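Local coordinates for protein orotidine 5'-phosphate decarboxylase (Streptomyces avermitilis, PDB 3V75) that probably catalyses the decarboxylation of orotidine 5'-phosphate to UMP, the last step of de novo UMP biosynthesis, as a TIM-barrel enzyme, at residues E73-G76 / E77-V81; A129-E132 / A133-K137; P267-S270 / R271-R275. One frame throughout, in Å; residues are numbered along the deposited sequence. Where two conformers were deposited one is given.

Contact 1: E73-G76 / E77-V81; sequences EALG and EHVAV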
ATOM      1  N   GLU A  73      18.119  19.285  -4.903  1.00 10.46           N
ATOM      2  CA  GLU A  73      19.155  20.233  -5.334  1.00 11.34           C
ATOM      3  C   GLU A  73      20.454  20.020  -4.570  1.00 11.33           C
ATOM      4  O   GLU A  73      21.537  20.044  -5.156  1.00 12.28           O
ATOM      5  CB  GLU A  73      18.699  21.685  -5.162  1.00 13.50           C
ATOM      6  CG  GLU A  73      17.631  22.022  -6.187  1.00 14.06           C
ATOM      7  CD  GLU A  73      17.022  23.393  -6.019  1.00 18.42           C
ATOM      8  OE1 GLU A  73      17.180  24.032  -4.931  1.00 21.11           O
ATOM      9  OE2 GLU A  73      16.334  23.860  -6.986  1.00 21.88           O
ATOM     10  N   ALA A  74      20.338  19.823  -3.255  1.00 10.93           N
ATOM     11  CA  ALA A  74      21.525  19.669  -2.416  1.00 11.09           C
ATOM     12  C   ALA A  74      22.229  18.361  -2.669  1.00 10.50           C
ATOM     13  O   ALA A  74      23.462  18.305  -2.702  1.00 11.14           O
ATOM     14  CB  ALA A  74      21.138  19.739  -0.927  1.00 13.72           C
ATOM     15  N   LEU A  75      21.455  17.295  -2.816  1.00  9.74           N
ATOM     16  CA  LEU A  75      22.006  15.942  -2.776  1.00  9.63           C
ATOM     17  C   LEU A  75      21.919  15.116  -4.063  1.00  9.90           C
ATOM     18  O   LEU A  75      22.569  14.081  -4.150  1.00 10.47           O
ATOM     19  CB  LEU A  75      21.311  15.148  -1.647  1.00  8.50           C
ATOM     20  CG  LEU A  75      21.557  15.711  -0.231  1.00  8.71           C
ATOM     21  CD1 LEU A  75      20.760  14.856   0.760  1.00  9.39           C
ATOM     22  CD2 LEU A  75      23.038  15.738   0.112  1.00 12.99           C
ATOM     23  N   GLY A  76      21.141  15.586  -5.052  1.00  9.79           N
ATOM     24  CA  GLY A  76      20.802  14.738  -6.200  1.00 10.33           C
ATOM     25  C   GLY A  76      22.015  14.269  -6.978  1.00  9.67           C
ATOM     26  O   GLY A  76      22.009  13.152  -7.490  1.00 10.42           O
ATOM     27  N   GLU A  77      23.054  15.094  -7.055  1.00 11.65           N
ATOM     28  CA  GLU A  77      24.266  14.704  -7.771  1.00 12.06           C
ATOM     29  C   GLU A  77      25.247  13.913  -6.924  1.00 12.73           C
ATOM     30  O   GLU A  77      26.270  13.436  -7.446  1.00 14.96           O
ATOM     31  CB  GLU A  77      24.956  15.925  -8.368  1.00 13.65           C
ATOM     32  CG  GLU A  77      24.065  16.587  -9.439  1.00 18.51           C
ATOM     33  CD  GLU A  77      24.779  17.700 -10.232  1.00 33.76           C
ATOM     34  OE1 GLU A  77      26.017  17.909 -10.038  1.00 32.23           O
ATOM     35  OE2 GLU A  77      24.087  18.372 -11.035  1.00 42.24           O
ATOM     36  N   HIS A  78      24.948  13.768  -5.629  1.00 11.67           N
ATOM     37  CA  HIS A  78      25.944  13.284  -4.674  1.00 11.35           C
ATOM     38  C   HIS A  78      25.616  11.989  -4.031  1.00 10.88           C
ATOM     39  O   HIS A  78      26.510  11.275  -3.590  1.00 15.16           O
ATOM     40  CB  HIS A  78      26.222  14.367  -3.627  1.00 15.10           C
ATOM     41  CG  HIS A  78      26.572  15.666  -4.276  1.00 14.51           C
ATOM     42  ND1 HIS A  78      27.718  15.820  -5.038  1.00 22.26           N
ATOM     43  CD2 HIS A  78      25.885  16.827  -4.387  1.00 16.71           C
ATOM     44  CE1 HIS A  78      27.733  17.036  -5.567  1.00 26.49           C
ATOM     45  NE2 HIS A  78      26.634  17.670  -5.191  1.00 22.13           N
ATOM     46  N   VAL A  79      24.347  11.629  -3.997  1.00 10.36           N
ATOM     47  CA  VAL A  79      23.972  10.390  -3.301  0.76  8.30           C
ATOM     48  C   VAL A  79      23.603   9.294  -4.268  1.00  8.59           C
ATOM     49  O   VAL A  79      23.066   9.564  -5.359  1.00  8.40           O
ATOM     50  CB  VAL A  79      22.785  10.540  -2.273  0.76 11.11           C
ATOM     51  CG1 VAL A  79      23.119  11.590  -1.185  0.76 19.31           C
ATOM     52  CG2 VAL A  79      21.479  10.848  -2.986  0.76 11.41           C
ATOM     53  N   ALA A  80      23.945   8.065  -3.887  1.00  8.08           N
ATOM     54  CA  ALA A  80      23.664   6.909  -4.747  1.00  8.73           C
ATOM     55  C   ALA A  80      22.159   6.726  -4.971  1.00  6.64           C
ATOM     56  O   ALA A  80      21.722   6.475  -6.105  1.00  7.46           O
ATOM     57  CB  ALA A  80      24.264   5.634  -4.181  1.00  8.98           C
ATOM     58  N   VAL A  81      21.373   6.836  -3.904  1.00  6.59           N
ATOM     59  CA  VAL A  81      19.962   6.469  -3.949  1.00  5.89           C
ATOM     60  C   VAL A  81      19.168   7.439  -3.086  1.00  5.42           C
ATOM     61  O   VAL A  81      19.650   7.862  -2.015  1.00  6.06           O
ATOM     62  CB  VAL A  81      19.749   5.038  -3.364  1.00  5.61           C
ATOM     63  CG1 VAL A  81      18.321   4.522  -3.619  1.00  6.04           C
ATOM     64  CG2 VAL A  81      20.781   4.058  -3.914  1.00  8.59           C
TER
HETATM   65  O   HOH W   1      23.025  17.892  -6.379  1.00 19.92           O
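His78 folds back on the end of helix 61-75. Its CB lies 3.7 Å from Leu75 O. A chi1 of -53° turns CG away from the residue's own carbonyl carbon, and the imidazole comes back toward the helix. His78 CD2 then meets Ala74 O at 3.3 Å, and this oxygen lies near the ring plane, at the edge, as does Leu75 CA. His78 NE2 is farther off, 4.1 Å from Ala74 O. One face of the His78 ring receives Glu77 CB, which sits 4.0 Å above the plane over its centre.

The backbone of the same turn is closed by Leu75 O, which accepts two bonds: His78 N at 2.8 Å comes from above the carbonyl plane, 52° out of it, whereas Val79 N at 3.0 Å arrives nearly along the C=O axis. In one of its two conformers Val79 CG1 touches Leu75 CB at 4.0 Å. This is the helix-to-strand connection of the barrel's beta-alpha-beta unit of strand 42-45, helix 61-75 and strand 81-84. A water donates to Glu73 O and accepts from Glu77 N, while Arg38 NH1 bonds to Gly76 O and Val79 O. With its polar backbone atoms met in this way, the chain's exit from the helix is fixed.

Contact 2: A129-E132 / A133-K137; sequences AYAE and AFLRK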
ATOM      1  N   ALA A 129      -1.471  -2.717 -12.207  1.00  6.80           N
ATOM      2  CA  ALA A 129      -1.695  -1.287 -12.263  1.00  7.25           C
ATOM      3  C   ALA A 129      -0.733  -0.521 -11.333  1.00  6.37           C
ATOM      4  O   ALA A 129      -0.230   0.531 -11.707  1.00  6.07           O
ATOM      5  CB  ALA A 129      -3.172  -0.964 -11.932  1.00  7.89           C
ATOM      6  N   TYR A 130      -0.455  -1.043 -10.134  1.00  5.22           N
ATOM      7  CA  TYR A 130       0.593  -0.426  -9.321  1.00  5.12           C
ATOM      8  C   TYR A 130       1.952  -0.478 -10.016  1.00  6.82           C
ATOM      9  O   TYR A 130       2.745   0.485  -9.969  1.00  6.68           O
ATOM     10  CB  TYR A 130       0.721  -1.160  -7.997  1.00  7.48           C
ATOM     11  CG  TYR A 130      -0.293  -0.769  -6.940  1.00  4.43           C
ATOM     12  CD1 TYR A 130      -0.525   0.584  -6.641  1.00  4.86           C
ATOM     13  CD2 TYR A 130      -0.951  -1.751  -6.183  1.00  5.86           C
ATOM     14  CE1 TYR A 130      -1.410   0.959  -5.620  1.00  5.34           C
ATOM     15  CE2 TYR A 130      -1.842  -1.403  -5.162  1.00  5.46           C
ATOM     16  CZ  TYR A 130      -2.063  -0.041  -4.890  1.00  6.99           C
ATOM     17  OH  TYR A 130      -2.937   0.322  -3.873  1.00  6.35           O
ATOM     18  N   ALA A 131       2.233  -1.593 -10.681  1.00  8.33           N
ATOM     19  CA  ALA A 131       3.487  -1.686 -11.421  1.00 10.86           C
ATOM     20  C   ALA A 131       3.505  -0.685 -12.548  1.00 13.43           C
ATOM     21  O   ALA A 131       4.550  -0.077 -12.839  1.00 14.16           O
ATOM     22  CB  ALA A 131       3.692  -3.111 -11.941  1.00 12.53           C
ATOM     23  N   GLU A 132       2.381  -0.479 -13.216  1.00  8.83           N
ATOM     24  CA  GLU A 132       2.205   0.517 -14.297  0.56 12.04           C
ATOM     25  C   GLU A 132       2.548   1.929 -13.744  1.00 10.93           C
ATOM     26  O   GLU A 132       3.142   2.763 -14.428  1.00 15.89           O
ATOM     27  CB  GLU A 132       0.742   0.474 -14.867  0.56  7.35           C
ATOM     28  CG  GLU A 132       0.351   1.548 -15.925  0.56 14.46           C
ATOM     29  CD  GLU A 132      -1.088   1.386 -16.538  0.56 10.32           C
ATOM     30  OE1 GLU A 132      -1.538   0.214 -16.669  0.56 17.16           O
ATOM     31  OE2 GLU A 132      -1.710   2.376 -16.947  0.56 10.19           O
ATOM     32  N   ALA A 133       2.086   2.200 -12.513  1.00  7.10           N
ATOM     33  CA  ALA A 133       2.299   3.521 -11.906  1.00  7.84           C
ATOM     34  C   ALA A 133       3.790   3.781 -11.623  1.00  7.21           C
ATOM     35  O   ALA A 133       4.270   4.905 -11.804  1.00  8.75           O
ATOM     36  CB  ALA A 133       1.528   3.625 -10.587  1.00  7.17           C
ATOM     37  N   PHE A 134       4.507   2.759 -11.158  1.00  7.05           N
ATOM     38  CA  PHE A 134       5.847   2.997 -10.604  1.00  7.18           C
ATOM     39  C   PHE A 134       7.008   2.360 -11.378  1.00  9.94           C
ATOM     40  O   PHE A 134       8.170   2.713 -11.113  1.00  9.27           O
ATOM     41  CB  PHE A 134       5.905   2.490  -9.161  1.00  7.52           C
ATOM     42  CG  PHE A 134       4.963   3.201  -8.235  1.00  4.87           C
ATOM     43  CD1 PHE A 134       5.159   4.534  -7.939  1.00  7.26           C
ATOM     44  CD2 PHE A 134       3.863   2.552  -7.686  1.00  6.80           C
ATOM     45  CE1 PHE A 134       4.272   5.221  -7.083  1.00  7.94           C
ATOM     46  CE2 PHE A 134       2.986   3.207  -6.850  1.00  7.47           C
ATOM     47  CZ  PHE A 134       3.181   4.563  -6.531  1.00  7.00           C
ATOM     48  N   LEU A 135       6.749   1.397 -12.265  1.00  8.28           N
ATOM     49  CA  LEU A 135       7.832   0.543 -12.791  1.00  8.77           C
ATOM     50  C   LEU A 135       7.914   0.515 -14.288  1.00 12.18           C
ATOM     51  O   LEU A 135       8.688  -0.259 -14.842  1.00 14.82           O
ATOM     52  CB  LEU A 135       7.705  -0.892 -12.257  1.00  9.90           C
ATOM     53  CG  LEU A 135       7.826  -0.995 -10.726  1.00  9.00           C
ATOM     54  CD1 LEU A 135       7.337  -2.352 -10.230  1.00 13.53           C
ATOM     55  CD2 LEU A 135       9.248  -0.662 -10.211  1.00 10.90           C
ATOM     56  N   ARG A 136       7.133   1.330 -14.969  1.00 11.48           N
ATOM     57  CA  ARG A 136       7.253   1.378 -16.411  1.00 18.71           C
ATOM     58  C   ARG A 136       7.744   2.754 -16.831  1.00 15.65           C
ATOM     59  O   ARG A 136       7.289   3.746 -16.262  1.00 14.94           O
ATOM     60  CB  ARG A 136       5.901   1.085 -17.033  1.00 21.40           C
ATOM     61  CG  ARG A 136       6.080   0.783 -18.482  1.00 26.49           C
ATOM     62  CD  ARG A 136       4.908   0.004 -18.981  1.00 23.64           C
ATOM     63  NE  ARG A 136       3.748   0.861 -19.131  1.00 30.93           N
ATOM     64  CZ  ARG A 136       2.581   0.366 -19.523  1.00 38.85           C
ATOM     65  NH1 ARG A 136       2.518  -0.954 -19.777  1.00 36.61           N
ATOM     66  NH2 ARG A 136       1.519   1.158 -19.683  1.00 39.29           N
ATOM     67  N   LYS A 137       8.597   2.863 -17.852  1.00 20.00           N
ATOM     68  CA  LYS A 137       9.218   4.192 -18.085  1.00 28.14           C
ATOM     69  C   LYS A 137       8.357   5.356 -18.488  1.00 23.28           C
ATOM     70  O   LYS A 137       8.759   6.519 -18.353  1.00 34.71           O
ATOM     71  CB  LYS A 137      10.352   4.108 -19.070  1.00 37.66           C
ATOM     72  CG  LYS A 137       9.897   3.641 -20.438  1.00 34.17           C
ATOM     73  CD  LYS A 137      11.036   3.988 -21.357  1.00 31.24           C
ATOM     74  CE  LYS A 137      10.666   3.798 -22.822  1.00 32.95           C
ATOM     75  NZ  LYS A 137      11.899   4.221 -23.556  1.00 40.28           N
TER
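Glu132 and Arg136 are four residues apart, Arg136 just past the end of the helix; in one of the two conformers of Glu132 they run side by side and point the same way, their carboxylate and guanidinium planes only 17° apart. In that conformer chi1 of Glu132 is 175°, with CG opposite the backbone N and the chain extended beyond it, and Glu132 CG lies over one guanidinium face, 4.0 Å from Arg136 NH2. Opposite charges are near but not bonded: Glu132 OE1 is 4.4 Å from Arg136 NH2 and well out of the guanidinium plane. Each group has a stronger partner elsewhere, Glu132 OE2 in a salt bridge to Arg91 of the second subunit and Arg136 NE in one to Asp138.

Ala133 lies in the last turn of the helix. Its N donates to Ala129 O at 3.0 Å, its CB approaches Tyr130 O at 3.4 Å, and the same methyl rests on one face of the Phe134 ring, toward the rim. This is the C-terminal end of helix 124-134, the crossover of the beta-alpha-beta unit joining strands 113-120 and 145-148 of the TIM barrel. Phe134 reaches Met116 and Leu146 on those two strands, and Tyr130 lies about 9 Å, side chain to side chain, from Lys119, the predicted proton donor.

Leu135, where the chain leaves helical geometry, still donates from N to Ala131 O at 2.7 Å, while its CD1 packs on Ala131 CB at 4.1 Å.

Contact 3: P267-S270 / R271-R275; sequences PNVS and RGVLR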
ATOM      1  N   PRO A 267      21.919   1.111   2.789  1.00  5.87           N
ATOM      2  CA  PRO A 267      21.643   1.667   4.126  1.00  5.71           C
ATOM      3  C   PRO A 267      20.848   2.951   3.967  1.00  6.38           C
ATOM      4  O   PRO A 267      21.297   3.884   3.309  1.00  8.78           O
ATOM      5  CB  PRO A 267      23.051   1.983   4.687  1.00  8.14           C
ATOM      6  CG  PRO A 267      24.038   1.417   3.628  1.00 10.51           C
ATOM      7  CD  PRO A 267      23.283   1.401   2.333  1.00 10.80           C
ATOM      8  N   ASN A 268      19.663   3.012   4.562  1.00  5.82           N
ATOM      9  CA  ASN A 268      18.834   4.183   4.422  1.00  5.71           C
ATOM     10  C   ASN A 268      18.919   5.060   5.678  1.00  5.67           C
ATOM     11  O   ASN A 268      18.621   4.600   6.789  1.00  6.58           O
ATOM     12  CB  ASN A 268      17.365   3.765   4.198  1.00  6.77           C
ATOM     13  CG  ASN A 268      16.450   4.963   4.110  1.00  8.06           C
ATOM     14  OD1 ASN A 268      15.850   5.394   5.117  1.00 12.17           O
ATOM     15  ND2 ASN A 268      16.383   5.550   2.936  1.00  7.21           N
ATOM     16  N   VAL A 269      19.323   6.319   5.491  1.00  4.97           N
ATOM     17  CA  VAL A 269      19.352   7.314   6.559  0.75  6.05           C
ATOM     18  C   VAL A 269      18.250   8.345   6.294  1.00  7.04           C
ATOM     19  O   VAL A 269      18.144   8.846   5.167  1.00  9.58           O
ATOM     20  CB  VAL A 269      20.710   8.053   6.576  0.75  7.65           C
ATOM     21  CG1 VAL A 269      20.758   9.073   7.724  0.75  6.67           C
ATOM     22  CG2 VAL A 269      21.910   7.083   6.666  0.75  7.66           C
ATOM     23  N   SER A 270      17.489   8.692   7.311  1.00  6.41           N
ATOM     24  CA  SER A 270      16.505   9.745   7.180  1.00  8.34           C
ATOM     25  C   SER A 270      16.946  10.967   8.020  1.00  7.95           C
ATOM     26  O   SER A 270      17.667  11.832   7.512  1.00  7.62           O
ATOM     27  CB  SER A 270      15.140   9.205   7.583  1.00 10.11           C
ATOM     28  OG  SER A 270      14.197  10.255   7.615  1.00 11.41           O
ATOM     29  N   ARG A 271      16.572  11.004   9.292  1.00  9.63           N
ATOM     30  CA  ARG A 271      16.892  12.174  10.124  1.00  8.53           C
ATOM     31  C   ARG A 271      18.396  12.529  10.193  1.00  9.16           C
ATOM     32  O   ARG A 271      18.742  13.718  10.213  1.00  8.67           O
ATOM     33  CB  ARG A 271      16.367  11.948  11.548  1.00 11.58           C
ATOM     34  CG  ARG A 271      16.565  13.201  12.420  1.00 16.34           C
ATOM     35  CD  ARG A 271      15.873  13.137  13.795  1.00 23.55           C
ATOM     36  NE  ARG A 271      16.086  14.387  14.496  1.00 16.11           N
ATOM     37  CZ  ARG A 271      15.556  15.556  14.141  1.00 18.41           C
ATOM     38  NH1 ARG A 271      14.686  15.622  13.111  1.00 23.20           N
ATOM     39  NH2 ARG A 271      15.854  16.654  14.819  1.00 21.24           N
ATOM     40  N   GLY A 272      19.273  11.525  10.214  1.00  8.62           N
ATOM     41  CA  GLY A 272      20.705  11.771  10.334  1.00  9.91           C
ATOM     42  C   GLY A 272      21.237  12.694   9.261  1.00  8.00           C
ATOM     43  O   GLY A 272      22.259  13.398   9.480  1.00  8.58           O
ATOM     44  N   VAL A 273      20.600  12.686   8.084  1.00  7.15           N
ATOM     45  CA  VAL A 273      20.934  13.656   7.039  1.00  8.13           C
ATOM     46  C   VAL A 273      19.942  14.824   7.006  1.00  7.10           C
ATOM     47  O   VAL A 273      20.340  16.000   7.025  1.00  7.80           O
ATOM     48  CB  VAL A 273      21.008  12.982   5.630  1.00  7.90           C
ATOM     49  CG1 VAL A 273      21.089  14.016   4.523  1.00  8.29           C
ATOM     50  CG2 VAL A 273      22.228  12.037   5.570  1.00  8.37           C
ATOM     51  N   LEU A 274      18.660  14.505   6.970  1.00  7.67           N
ATOM     52  CA  LEU A 274      17.634  15.512   6.762  1.00  7.07           C
ATOM     53  C   LEU A 274      17.537  16.571   7.843  1.00  8.59           C
ATOM     54  O   LEU A 274      17.107  17.702   7.549  1.00 10.02           O
ATOM     55  CB  LEU A 274      16.251  14.854   6.564  1.00  8.03           C
ATOM     56  CG  LEU A 274      16.172  13.911   5.339  1.00  9.15           C
ATOM     57  CD1 LEU A 274      14.827  13.156   5.339  1.00  9.30           C
ATOM     58  CD2 LEU A 274      16.368  14.659   3.976  1.00 10.10           C
ATOM     59  N   ARG A 275      17.896  16.237   9.085  1.00  7.20           N
ATOM     60  CA  ARG A 275      17.784  17.264  10.133  1.00  9.07           C
ATOM     61  C   ARG A 275      18.710  18.444   9.876  1.00 10.20           C
ATOM     62  O   ARG A 275      18.533  19.505  10.491  1.00 11.35           O
ATOM     63  CB  ARG A 275      18.100  16.705  11.518  1.00 10.94           C
ATOM     64  CG  ARG A 275      19.554  16.326  11.753  1.00  8.77           C
ATOM     65  CD  ARG A 275      19.695  15.827  13.186  1.00 10.75           C
ATOM     66  NE  ARG A 275      21.058  15.450  13.538  1.00 12.27           N
ATOM     67  CZ  ARG A 275      21.988  16.299  13.964  1.00 15.75           C
ATOM     68  NH1 ARG A 275      21.712  17.592  14.040  1.00 15.66           N
ATOM     69  NH2 ARG A 275      23.204  15.847  14.276  1.00 20.43           N
TER
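Val269, at the end of strand 265-269, directs its bond to CB at the helical turn that follows. In one of its two conformers a chi1 of -178° sets CG1 opposite the backbone N, and from there Val269 CG1 reaches Gly272 CA at 3.8 Å, glycine having no side chain in the way, and Val273 CG2 at 3.9 Å. Phe290 of helix 280-299 packs on both valines.

Ser270 comes next, at the N-cap position of helix 271-274, yet its hydroxyl makes no capping bond: Ser270 OG bonds to Asp46 OD2 instead and touches Leu274 CD1 at 3.7 Å. The carbonyl starts the turn. Ser270 O accepts from Leu274 N at 2.9 Å, a nearly straight bond of 171° lying in the carbonyl plane, and from Val273 N at 3.1 Å, which stands 43° out of that plane. Leu274 CG is 3.4 Å from Ser270 O.

Ser270 is about 11 Å, side chain to side chain, from Lys119, the predicted proton donor. The arrangement is a short helix following the eighth strand of a TIM barrel, at the C-terminal strand ends where such barrels carry their active site.

In the fold
All three are local contacts between adjoining segments, but they sit at different joints of the barrel. Contact 1 leads from helix 61-75 toward strand 81-84, contact 2 ends helix 124-134, and contact 3 leaves strand 265-269. Contacts 1 and 2 are mainly buried and contact 3 partly so. Contacts 1 and 3 are neighbours, centres 13 Å apart: Leu75 CD1 packs on Val273 CG1 at 3.9 Å, and both lean on helix 280-299 and strand 42-45. Contact 2 lies across the chain's centre from contact 3, and it alone meets the second subunit. Across their segments contacts 1 and 3 rest on backbone bonds and apolar packing, whereas contact 2 adds a charged, subunit-facing side.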